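Local coordinates for protein cytosine deaminase (Klebsiella pneumoniae, PDB 4R7W) that probably catalyses the hydrolytic deamination of cytosine to uracil and ammonia at a single iron(II) ion held in an amidohydrolase barrel, at residues L47-F52 with F347-S352; T62-E67 with Q311-P316; A167-A172 with Q200-L205; D207-E212 with A239-A244. All coordinates share one frame; numbering follows the deposited sequence.

Contact 1 of 4, residues L47-F52 with F347-S352; sequences LAIPPF and FVTDNS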
# COMPACT_ATOMS: atom_id res chain seq x y z
N LEU B 47 -15.36 15.65 -5.13
CA LEU B 47 -14.67 15.69 -6.40
C LEU B 47 -15.42 14.90 -7.47
O LEU B 47 -15.97 13.84 -7.20
CB LEU B 47 -13.27 15.13 -6.19
CG LEU B 47 -12.24 15.29 -7.30
CD1 LEU B 47 -12.08 16.75 -7.69
CD2 LEU B 47 -10.93 14.71 -6.79
N ALA B 48 -15.46 15.44 -8.67
CA ALA B 48 -15.97 14.73 -9.83
C ALA B 48 -14.79 14.54 -10.77
O ALA B 48 -14.06 15.49 -11.03
CB ALA B 48 -17.10 15.53 -10.52
N ILE B 49 -14.59 13.31 -11.23
CA ILE B 49 -13.47 13.00 -12.11
C ILE B 49 -13.96 12.03 -13.16
O ILE B 49 -14.96 11.34 -12.93
CB ILE B 49 -12.32 12.28 -11.34
CG1 ILE B 49 -12.86 11.05 -10.60
CG2 ILE B 49 -11.63 13.22 -10.37
CD1 ILE B 49 -11.77 10.07 -10.19
N PRO B 50 -13.25 11.94 -14.30
CA PRO B 50 -13.58 10.89 -15.27
C PRO B 50 -13.30 9.53 -14.65
O PRO B 50 -12.64 9.49 -13.60
CB PRO B 50 -12.64 11.20 -16.44
CG PRO B 50 -11.50 11.93 -15.84
CD PRO B 50 -12.10 12.75 -14.74
N PRO B 51 -13.76 8.43 -15.27
CA PRO B 51 -13.58 7.14 -14.60
C PRO B 51 -12.12 6.77 -14.39
O PRO B 51 -11.25 7.20 -15.16
CB PRO B 51 -14.19 6.14 -15.59
CG PRO B 51 -15.05 6.92 -16.48
CD PRO B 51 -14.42 8.28 -16.58
N PHE B 52 -11.86 5.96 -13.36
CA PHE B 52 -10.56 5.30 -13.23
C PHE B 52 -10.32 4.38 -14.42
O PHE B 52 -11.28 3.87 -15.01
CB PHE B 52 -10.48 4.51 -11.92
CG PHE B 52 -10.34 5.38 -10.69
CD1 PHE B 52 -11.17 5.20 -9.60
CD2 PHE B 52 -9.38 6.38 -10.63
CE1 PHE B 52 -11.05 6.01 -8.47
CE2 PHE B 52 -9.25 7.18 -9.49
CZ PHE B 52 -10.09 7.00 -8.42
N PHE B 347 -2.06 9.78 -12.63
CA PHE B 347 -1.42 8.49 -12.89
C PHE B 347 -2.39 7.32 -12.94
O PHE B 347 -2.02 6.21 -13.33
CB PHE B 347 -0.34 8.24 -11.83
CG PHE B 347 0.80 9.22 -11.90
CD1 PHE B 347 1.62 9.26 -13.02
CD2 PHE B 347 1.06 10.09 -10.86
CE1 PHE B 347 2.68 10.16 -13.10
CE2 PHE B 347 2.11 11.01 -10.93
CZ PHE B 347 2.92 11.03 -12.06
N VAL B 348 -3.64 7.56 -12.55
CA VAL B 348 -4.66 6.52 -12.70
C VAL B 348 -5.90 7.02 -13.44
O VAL B 348 -6.91 6.30 -13.53
CB VAL B 348 -5.07 5.93 -11.34
CG1 VAL B 348 -3.86 5.33 -10.64
CG2 VAL B 348 -5.68 7.02 -10.47
N THR B 349 -5.85 8.25 -13.94
CA THR B 349 -6.92 8.77 -14.80
C THR B 349 -6.37 9.20 -16.17
O THR B 349 -6.19 8.36 -17.07
CB THR B 349 -7.74 9.93 -14.11
OG1 THR B 349 -6.87 11.01 -13.75
CG2 THR B 349 -8.44 9.43 -12.85
N ASP B 350 -6.08 10.49 -16.30
CA ASP B 350 -5.63 11.10 -17.56
C ASP B 350 -4.47 10.38 -18.28
O ASP B 350 -4.52 10.18 -19.49
CB ASP B 350 -5.25 12.58 -17.37
CG ASP B 350 -6.30 13.39 -16.64
OD1 ASP B 350 -7.48 12.96 -16.56
OD2 ASP B 350 -5.95 14.50 -16.15
N ASN B 351 -3.41 10.02 -17.54
CA ASN B 351 -2.21 9.48 -18.15
C ASN B 351 -2.48 8.10 -18.74
O ASN B 351 -2.01 7.77 -19.84
CB ASN B 351 -1.04 9.41 -17.15
CG ASN B 351 -0.51 10.80 -16.76
OD1 ASN B 351 -1.10 11.83 -17.09
ND2 ASN B 351 0.63 10.81 -16.06
N SER B 352 -3.26 7.31 -18.01
CA SER B 352 -3.73 6.00 -18.44
C SER B 352 -4.57 6.06 -19.71
O SER B 352 -4.36 5.28 -20.66
CB SER B 352 -4.58 5.39 -17.33
OG SER B 352 -3.88 5.39 -16.11

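Contact 2 of 4, residues T62-E67 with Q311-P316; sequences TLTAGE and QDPWYP. With O7U ((2R)-2-amino-2,5-dihydro-1,5,2-diazaphosphinin-6(1H)-one 2-oxide), chain M.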
# COMPACT_ATOMS: atom_id res chain seq x y z
N THR B 62 -6.95 -14.18 -14.10
CA THR B 62 -7.49 -13.71 -12.83
C THR B 62 -8.20 -14.82 -12.06
O THR B 62 -8.88 -15.65 -12.63
CB THR B 62 -8.44 -12.47 -13.03
OG1 THR B 62 -8.71 -11.84 -11.77
CG2 THR B 62 -9.74 -12.87 -13.71
N LEU B 63 -8.01 -14.82 -10.74
CA LEU B 63 -8.71 -15.73 -9.83
C LEU B 63 -8.34 -17.19 -10.01
O LEU B 63 -9.17 -18.06 -9.74
CB LEU B 63 -10.24 -15.54 -9.90
CG LEU B 63 -10.80 -14.12 -9.85
CD1 LEU B 63 -12.32 -14.17 -9.74
CD2 LEU B 63 -10.23 -13.30 -8.71
N THR B 64 -7.10 -17.45 -10.44
CA THR B 64 -6.59 -18.83 -10.54
C THR B 64 -5.42 -19.10 -9.60
O THR B 64 -4.77 -20.12 -9.72
CB THR B 64 -6.09 -19.16 -11.96
OG1 THR B 64 -4.97 -18.32 -12.28
CG2 THR B 64 -7.19 -18.99 -13.00
N ALA B 65 -5.15 -18.19 -8.66
CA ALA B 65 -4.02 -18.38 -7.75
C ALA B 65 -4.15 -19.68 -6.94
O ALA B 65 -5.17 -19.90 -6.30
CB ALA B 65 -3.85 -17.19 -6.82
N GLY B 66 -3.13 -20.53 -6.99
CA GLY B 66 -3.14 -21.78 -6.24
C GLY B 66 -3.50 -23.02 -7.05
O GLY B 66 -3.37 -24.15 -6.57
N GLU B 67 -3.93 -22.81 -8.29
CA GLU B 67 -4.39 -23.90 -9.14
C GLU B 67 -3.40 -24.16 -10.26
O GLU B 67 -3.24 -23.33 -11.14
CB GLU B 67 -5.74 -23.53 -9.76
CG GLU B 67 -6.72 -22.92 -8.78
CD GLU B 67 -8.00 -22.43 -9.44
OE1 GLU B 67 -8.06 -22.40 -10.69
OE2 GLU B 67 -8.94 -22.06 -8.71
N GLN B 311 -5.32 -12.01 -7.95
CA GLN B 311 -5.38 -13.40 -7.49
C GLN B 311 -5.03 -14.42 -8.58
O GLN B 311 -5.86 -15.24 -8.98
CB GLN B 311 -6.76 -13.70 -6.90
CG GLN B 311 -7.14 -12.77 -5.75
CD GLN B 311 -8.54 -13.02 -5.27
OE1 GLN B 311 -9.46 -12.28 -5.60
NE2 GLN B 311 -8.72 -14.08 -4.50
N ASP B 312 -3.79 -14.34 -9.06
CA ASP B 312 -3.39 -15.14 -10.19
C ASP B 312 -2.01 -15.82 -9.93
O ASP B 312 -1.48 -15.72 -8.83
CB ASP B 312 -3.48 -14.29 -11.48
CG ASP B 312 -2.34 -13.30 -11.64
OD1 ASP B 312 -2.40 -12.52 -12.62
OD2 ASP B 312 -1.41 -13.27 -10.81
N PRO B 313 -1.44 -16.54 -10.92
CA PRO B 313 -0.17 -17.22 -10.61
C PRO B 313 0.99 -16.30 -10.19
O PRO B 313 1.95 -16.78 -9.58
CB PRO B 313 0.18 -17.91 -11.93
CG PRO B 313 -1.12 -18.14 -12.58
CD PRO B 313 -1.98 -16.98 -12.22
N TRP B 314 0.89 -15.00 -10.49
CA TRP B 314 1.98 -14.08 -10.18
C TRP B 314 1.76 -13.20 -8.94
O TRP B 314 2.67 -12.49 -8.53
CB TRP B 314 2.26 -13.15 -11.37
CG TRP B 314 2.70 -13.87 -12.59
CD1 TRP B 314 3.98 -14.18 -12.94
CD2 TRP B 314 1.87 -14.39 -13.63
NE1 TRP B 314 4.00 -14.85 -14.13
CE2 TRP B 314 2.71 -15.00 -14.58
CE3 TRP B 314 0.49 -14.40 -13.85
CZ2 TRP B 314 2.23 -15.60 -15.74
CZ3 TRP B 314 -0.00 -15.02 -15.01
CH2 TRP B 314 0.87 -15.60 -15.93
N TYR B 315 0.56 -13.22 -8.37
CA TYR B 315 0.22 -12.27 -7.31
C TYR B 315 -1.04 -12.74 -6.61
O TYR B 315 -2.10 -12.83 -7.23
CB TYR B 315 -0.00 -10.89 -7.94
CG TYR B 315 -0.29 -9.75 -6.97
CD1 TYR B 315 -1.56 -9.19 -6.87
CD2 TYR B 315 0.73 -9.21 -6.19
CE1 TYR B 315 -1.81 -8.13 -5.99
CE2 TYR B 315 0.49 -8.18 -5.31
CZ TYR B 315 -0.77 -7.64 -5.22
OH TYR B 315 -0.97 -6.60 -4.34
N PRO B 316 -0.93 -13.07 -5.31
CA PRO B 316 -2.04 -13.70 -4.58
C PRO B 316 -3.12 -12.72 -4.06
O PRO B 316 -4.18 -13.17 -3.62
CB PRO B 316 -1.33 -14.36 -3.40
CG PRO B 316 -0.16 -13.48 -3.15
CD PRO B 316 0.29 -12.97 -4.49
N1 O7U M . 2.92 -12.53 -17.23
C2 O7U M . 4.07 -11.75 -17.36
O2 O7U M . 4.99 -11.94 -18.19
N3 O7U M . 4.23 -10.67 -16.53
N4 O7U M . 3.92 -10.00 -13.92
O4 O7U M . 2.98 -8.76 -15.80
P4 O7U M . 3.22 -10.13 -15.39
C5 O7U M . 1.84 -11.26 -15.38
C6 O7U M . 1.89 -12.21 -16.24

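Contact 3 of 4, residues A167-A172 with Q200-L205; sequences AIEMGA and QRYGRL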
# COMPACT_ATOMS: atom_id res chain seq x y z
N ALA B 167 -4.57 -14.16 -33.67
CA ALA B 167 -5.15 -13.34 -32.62
C ALA B 167 -5.55 -11.96 -33.15
O ALA B 167 -6.61 -11.41 -32.81
CB ALA B 167 -4.18 -13.22 -31.47
N ILE B 168 -4.68 -11.39 -33.98
CA ILE B 168 -4.94 -10.08 -34.55
C ILE B 168 -6.09 -10.17 -35.57
O ILE B 168 -6.99 -9.33 -35.59
CB ILE B 168 -3.63 -9.47 -35.14
CG1 ILE B 168 -2.90 -8.62 -34.09
CG2 ILE B 168 -3.92 -8.60 -36.33
CD1 ILE B 168 -2.53 -9.35 -32.83
N GLU B 169 -6.11 -11.24 -36.37
CA GLU B 169 -7.20 -11.45 -37.33
C GLU B 169 -8.56 -11.62 -36.65
O GLU B 169 -9.60 -11.27 -37.22
CB GLU B 169 -6.91 -12.65 -38.24
CG GLU B 169 -5.76 -12.44 -39.23
CD GLU B 169 -6.23 -11.97 -40.60
OE1 GLU B 169 -5.36 -11.64 -41.43
OE2 GLU B 169 -7.45 -11.92 -40.84
N MET B 170 -8.55 -12.13 -35.42
CA MET B 170 -9.78 -12.36 -34.66
C MET B 170 -10.22 -11.06 -34.01
O MET B 170 -11.35 -10.94 -33.53
CB MET B 170 -9.61 -13.44 -33.59
CG MET B 170 -9.30 -14.84 -34.15
SD MET B 170 -8.71 -16.01 -32.89
CE MET B 170 -10.17 -16.14 -31.86
N GLY B 171 -9.31 -10.09 -33.98
CA GLY B 171 -9.67 -8.74 -33.61
C GLY B 171 -9.09 -8.24 -32.30
O GLY B 171 -9.67 -7.34 -31.69
N ALA B 172 -7.97 -8.80 -31.86
CA ALA B 172 -7.25 -8.22 -30.73
C ALA B 172 -6.93 -6.76 -31.08
O ALA B 172 -6.52 -6.47 -32.21
CB ALA B 172 -5.97 -9.01 -30.44
N GLN B 200 1.74 -2.49 -37.25
CA GLN B 200 1.74 -1.44 -38.27
C GLN B 200 0.95 -1.87 -39.50
O GLN B 200 0.23 -1.06 -40.10
CB GLN B 200 3.18 -1.06 -38.66
CG GLN B 200 3.26 0.11 -39.64
CD GLN B 200 4.68 0.52 -39.95
OE1 GLN B 200 5.60 -0.30 -39.93
NE2 GLN B 200 4.88 1.81 -40.24
N ARG B 201 1.07 -3.14 -39.86
CA ARG B 201 0.35 -3.70 -40.99
C ARG B 201 -1.17 -3.74 -40.76
O ARG B 201 -1.95 -3.36 -41.62
CB ARG B 201 0.91 -5.09 -41.34
CG ARG B 201 0.02 -5.95 -42.20
CD ARG B 201 0.83 -7.02 -42.91
NE ARG B 201 -0.02 -8.01 -43.56
CZ ARG B 201 -0.73 -7.79 -44.67
NH1 ARG B 201 -0.69 -6.59 -45.25
NH2 ARG B 201 -1.48 -8.75 -45.18
N TYR B 202 -1.59 -4.19 -39.57
CA TYR B 202 -3.02 -4.30 -39.28
C TYR B 202 -3.61 -3.06 -38.60
O TYR B 202 -4.78 -3.06 -38.20
CB TYR B 202 -3.30 -5.53 -38.43
CG TYR B 202 -3.23 -6.86 -39.15
CD1 TYR B 202 -2.02 -7.52 -39.31
CD2 TYR B 202 -4.38 -7.47 -39.66
CE1 TYR B 202 -1.95 -8.73 -39.94
CE2 TYR B 202 -4.32 -8.69 -40.29
CZ TYR B 202 -3.10 -9.31 -40.44
OH TYR B 202 -3.01 -10.53 -41.06
N GLY B 203 -2.80 -2.01 -38.46
CA GLY B 203 -3.24 -0.77 -37.83
C GLY B 203 -3.71 -0.93 -36.39
O GLY B 203 -4.78 -0.43 -36.01
N ARG B 204 -2.90 -1.60 -35.58
CA ARG B 204 -3.27 -1.88 -34.20
C ARG B 204 -2.41 -1.08 -33.22
O ARG B 204 -1.40 -0.52 -33.60
CB ARG B 204 -3.14 -3.38 -33.91
CG ARG B 204 -3.99 -4.27 -34.83
CD ARG B 204 -5.49 -3.96 -34.66
NE ARG B 204 -6.26 -4.47 -35.80
CZ ARG B 204 -6.75 -5.71 -35.88
NH1 ARG B 204 -7.43 -6.08 -36.96
NH2 ARG B 204 -6.56 -6.58 -34.90
N LEU B 205 -2.83 -1.02 -31.96
CA LEU B 205 -2.00 -0.41 -30.92
C LEU B 205 -0.96 -1.44 -30.47
O LEU B 205 -1.09 -2.60 -30.80
CB LEU B 205 -2.86 0.03 -29.73
CG LEU B 205 -4.04 0.98 -30.04
CD1 LEU B 205 -4.85 1.30 -28.79
CD2 LEU B 205 -3.55 2.25 -30.69

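Contact 4 of 4, residues D207-E212 with A239-A244; sequences DVHCDE and ASHTCA. With FE2 (Fe (II) ion), chain L; O7U ((2R)-2-amino-2,5-dihydro-1,5,2-diazaphosphinin-6(1H)-one 2-oxide), chain M.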
# COMPACT_ATOMS: atom_id res chain seq x y z
N ASP B 207 1.34 -2.81 -26.99
CA ASP B 207 1.65 -2.75 -25.56
C ASP B 207 2.48 -3.98 -25.17
O ASP B 207 1.96 -5.08 -25.02
CB ASP B 207 0.37 -2.68 -24.72
CG ASP B 207 0.65 -2.30 -23.28
OD1 ASP B 207 -0.14 -1.51 -22.70
OD2 ASP B 207 1.68 -2.76 -22.74
N VAL B 208 3.78 -3.76 -24.97
CA VAL B 208 4.75 -4.86 -24.81
C VAL B 208 5.17 -4.97 -23.33
O VAL B 208 5.41 -3.94 -22.69
CB VAL B 208 5.99 -4.60 -25.71
CG1 VAL B 208 7.08 -5.69 -25.54
CG2 VAL B 208 5.55 -4.55 -27.19
N HIS B 209 5.20 -6.19 -22.79
CA HIS B 209 5.86 -6.42 -21.51
C HIS B 209 7.33 -6.29 -21.79
O HIS B 209 7.94 -7.20 -22.37
CB HIS B 209 5.59 -7.81 -20.96
CG HIS B 209 4.21 -8.01 -20.45
ND1 HIS B 209 3.09 -7.87 -21.24
CD2 HIS B 209 3.76 -8.35 -19.22
CE1 HIS B 209 2.01 -8.11 -20.52
NE2 HIS B 209 2.39 -8.41 -19.29
N CYS B 210 7.90 -5.16 -21.40
CA CYS B 210 9.22 -4.82 -21.86
C CYS B 210 10.21 -4.80 -20.72
O CYS B 210 10.09 -4.00 -19.79
CB CYS B 210 9.20 -3.46 -22.53
SG CYS B 210 10.60 -3.14 -23.55
N ASP B 211 11.18 -5.71 -20.79
CA ASP B 211 12.26 -5.80 -19.81
C ASP B 211 11.74 -5.98 -18.38
O ASP B 211 12.16 -5.26 -17.45
CB ASP B 211 13.16 -4.56 -19.89
CG ASP B 211 13.76 -4.36 -21.28
OD1 ASP B 211 13.67 -3.23 -21.81
OD2 ASP B 211 14.37 -5.30 -21.82
N GLU B 212 10.83 -6.94 -18.19
CA GLU B 212 10.33 -7.23 -16.83
C GLU B 212 11.30 -8.12 -16.08
O GLU B 212 10.99 -9.28 -15.81
CB GLU B 212 8.94 -7.87 -16.83
CG GLU B 212 8.29 -7.88 -15.42
CD GLU B 212 6.92 -8.55 -15.38
OE1 GLU B 212 6.26 -8.51 -14.32
OE2 GLU B 212 6.51 -9.12 -16.42
N ALA B 239 5.19 0.78 -23.56
CA ALA B 239 6.09 -0.17 -22.94
C ALA B 239 5.66 -0.41 -21.50
O ALA B 239 5.77 0.49 -20.65
CB ALA B 239 7.53 0.35 -22.97
N SER B 240 5.15 -1.61 -21.23
CA SER B 240 4.79 -1.98 -19.86
C SER B 240 6.00 -2.48 -19.07
O SER B 240 6.92 -3.09 -19.64
CB SER B 240 3.68 -3.03 -19.84
OG SER B 240 2.43 -2.50 -20.25
N HIS B 241 5.95 -2.21 -17.77
CA HIS B 241 6.96 -2.59 -16.78
C HIS B 241 8.26 -1.81 -16.88
O HIS B 241 8.48 -0.87 -16.12
CB HIS B 241 7.22 -4.10 -16.80
CG HIS B 241 6.05 -4.91 -16.37
ND1 HIS B 241 5.51 -4.82 -15.11
CD2 HIS B 241 5.31 -5.84 -17.04
CE1 HIS B 241 4.49 -5.66 -15.01
NE2 HIS B 241 4.34 -6.28 -16.17
N THR B 242 9.12 -2.21 -17.81
CA THR B 242 10.45 -1.64 -17.95
C THR B 242 11.20 -1.65 -16.61
O THR B 242 11.91 -0.71 -16.27
CB THR B 242 10.45 -0.24 -18.64
OG1 THR B 242 9.80 0.76 -17.81
CG2 THR B 242 9.76 -0.32 -20.01
N CYS B 243 11.02 -2.73 -15.85
CA CYS B 243 11.66 -2.86 -14.53
C CYS B 243 13.19 -2.74 -14.61
O CYS B 243 13.82 -2.22 -13.69
CB CYS B 243 11.29 -4.17 -13.85
SG CYS B 243 9.53 -4.51 -13.71
N ALA B 244 13.77 -3.23 -15.71
CA ALA B 244 15.22 -3.15 -15.88
C ALA B 244 15.76 -1.72 -15.84
O ALA B 244 16.90 -1.50 -15.41
CB ALA B 244 15.66 -3.86 -17.16
FE FE2 L . 1.36 -8.00 -17.04
N1 O7U M . 2.92 -12.53 -17.23
C2 O7U M . 4.07 -11.75 -17.36
O2 O7U M . 4.99 -11.94 -18.19
N3 O7U M . 4.23 -10.67 -16.53
N4 O7U M . 3.92 -10.00 -13.92
O4 O7U M . 2.98 -8.76 -15.80
P4 O7U M . 3.22 -10.13 -15.39
C5 O7U M . 1.84 -11.26 -15.38
C6 O7U M . 1.89 -12.21 -16.24

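Contact 1 of 4, residues L47-F52 with F347-S352
The Phe52 ring meets Val348 and Thr349 along its CD2–CE2 side: the carbonyl oxygen Val348 O lies at the ring edge, in plane and 3.8 Å from Phe52 CD2, while two methyls approach obliquely. Val348 CG2 comes closest, 3.7 Å from Phe52 CE2, with the two side chains lying side by side and pointing the same way. The second methyl, Thr349 CG2, is 3.9 Å from Phe52 CD2. At chi1 58° the threonine splits its branches, CG2 going to the ring and OG1 to Leu345 O, so one small residue serves both an apolar and a polar neighbour. Leu373 and Leu375, with Ile322 and Leu323 of helix 322-332, add to the apolar surroundings that suit a phenylalanine here. Nearer the start of the strand, Ile49 CD1 reaches Thr349 CG2 at 4.3 Å, and Pro50 CG lies 4.2 Å from Asp350 OD1. Pro50 O is buried with no polar partner, whereas Pro51 O receives the hydroxyl of Tyr362. The contact packs the start of strand 47-57, where the chain passes from the small beta domain into the TIM barrel, against the turn leading into helix 350-355, next to helix 322-332.

Contact 2 of 4, residues T62-E67 with Q311-P316
Gln311 O faces three successive amides of the other loop, Leu63 N, Thr64 N and Ala65 N, and accepts a hydrogen bond from Ala65 N at 3.1 Å, the donor standing 50° out of the carbonyl plane. Leu63 and Gln311 both have positive phi, and a type II turn from Thr64 to Glu67 follows, with Gly66 at the positive phi that suits glycine. Leu63 crosses Gln311 obliquely, its CD2 methyl 3.4 Å from Gln311 OE1; the glutamine chain runs extended at chi2, and its NE2 makes a weak bond to Tyr381 of the second subunit. Thr64 OG1 touches Pro313 CD at 3.3 Å while hydrogen-bonding Ala61 O. The small Ala65 fits its CB against the backbone, 3.4 Å from Asp312 O. Asp312 forms an Asx turn: its OD2 accepts from Trp314 N at 2.9 Å, met from above the carboxylate plane, and OD1 is paired with Ser309 OG. That turn helps place the indole, a broad flat group that has Pro313 CB over one face and the bound ligand over the other, Trp314 CE2 lying 3.3 Å from O7U C6. The two loops follow strands 47-57 and 303-305, the first and last of the barrel; helix 92-108 packs on Leu63 and Thr64, helix 76-87 on Thr64, Pro313 and Trp314, and helix 271-277 on Trp314, Tyr315 and Pro316.

Contact 3 of 4, residues A167-A172 with Q200-L205
Arg204 reaches across to Ile168 and Ala172 by a chain that turns at chi2 (-61°), bringing its guanidinium back beside Tyr202. The bond from CA to CB is directed toward the opposite segment; CD passes 3.7 Å from Ala172 O; NE gives a weak bond to Tyr202 O, within its own segment. CZ and NH1 lie near Ile168 O, and NH2 does the joining: it donates to Ile168 O at 2.9 Å, with an N-H...O angle of 156°, and more weakly to Ala172 O at 2.7 Å. Ile168 O thus takes two donors, Gly171 N and Arg204 NH2, from opposite faces of its carbonyl plane. Gly171 ends helix 160-170 in a Schellman motif, its positive phi being a conformation natural to glycine. Tyr202 offers a ring face to the same isoleucine: Ile168 CG2 stands over it in a CH-pi contact, 3.4 Å from Tyr202 CG. The phenol then donates at the ring edge, Tyr202 OH to Glu169 OE1 at 2.6 Å, reaching the anti side of a carboxylate turned 82° from the ring. A bend at chi2 of Glu169 brings that acid across. The contact therefore fastens the C-terminal ends of two neighbouring outer helices, 160-170 and 185-202, by complementary chemistry: a cationic group between a carbonyl of the last helical turn and one just past it, where the helix dipole would probably favour it, and a short phenol–carboxylate bond that would tend to stabilise the anionic form of Glu169.

Contact 4 of 4, residues D207-E212 with A239-A244
His209 and His241 lie side by side and act on one ligand oxygen, His209 through the iron(II) ion and His241 by a direct hydrogen bond. His209 NE2 binds the iron at 2.5 Å, O7U O4 lies 2.2 Å from the metal, and His241 NE2 donates to O7U O4 at 2.9 Å. Glu212, CG anti to its amide nitrogen (chi1 -167°) and the chain extended, lays its carboxylate almost parallel over the His241 ring, planes 13° apart. Its two oxygens then each take one ligand N-H: OE1 from O7U N4 and OE2 from O7U N3, each at 2.8 Å. A carboxylate suits this double acceptance. Farther out, Ser240 OG donates to the syn lone pair of Asp207 OD2 at 2.6 Å and is also bonded to His56 ND1, tying the strands to another iron ligand; Arg115 pairs with Asp207 OD1. Parallel strand bonds, Ser240 N to Val208 O and Cys210 N to Ser240 O (2.9 Å), fix the register within this beta-alpha-beta unit. His56, His58 and Asp308 complete the iron site, which, at the C-terminal ends of the barrel strands, is that of a mononuclear amidohydrolase, here holding what is probably a mimic of the tetrahedral intermediate.

Overall arrangement
From the N terminus, the chain enters the barrel at strand 47-57 and opens contact 1, which closes only at 347-352, almost 300 residues later. Contact 2 opens next, in the loop after that strand, and closes at 311-316, so it nests inside contact 1; the two lie on opposite sides of the chain's centre, about 27 Å apart between centres. Within both, contacts 3 and 4 follow in series: the first joins outer helices 160-170 and 185-202, and strand 205-210 leads straight into the second. Contacts 2 and 4, about 6 Å apart at their nearest atoms, both touch the ligand, bringing loops after strands 47-57 and 303-305 and the ends of strands 205-210 and 237-241 to one pocket.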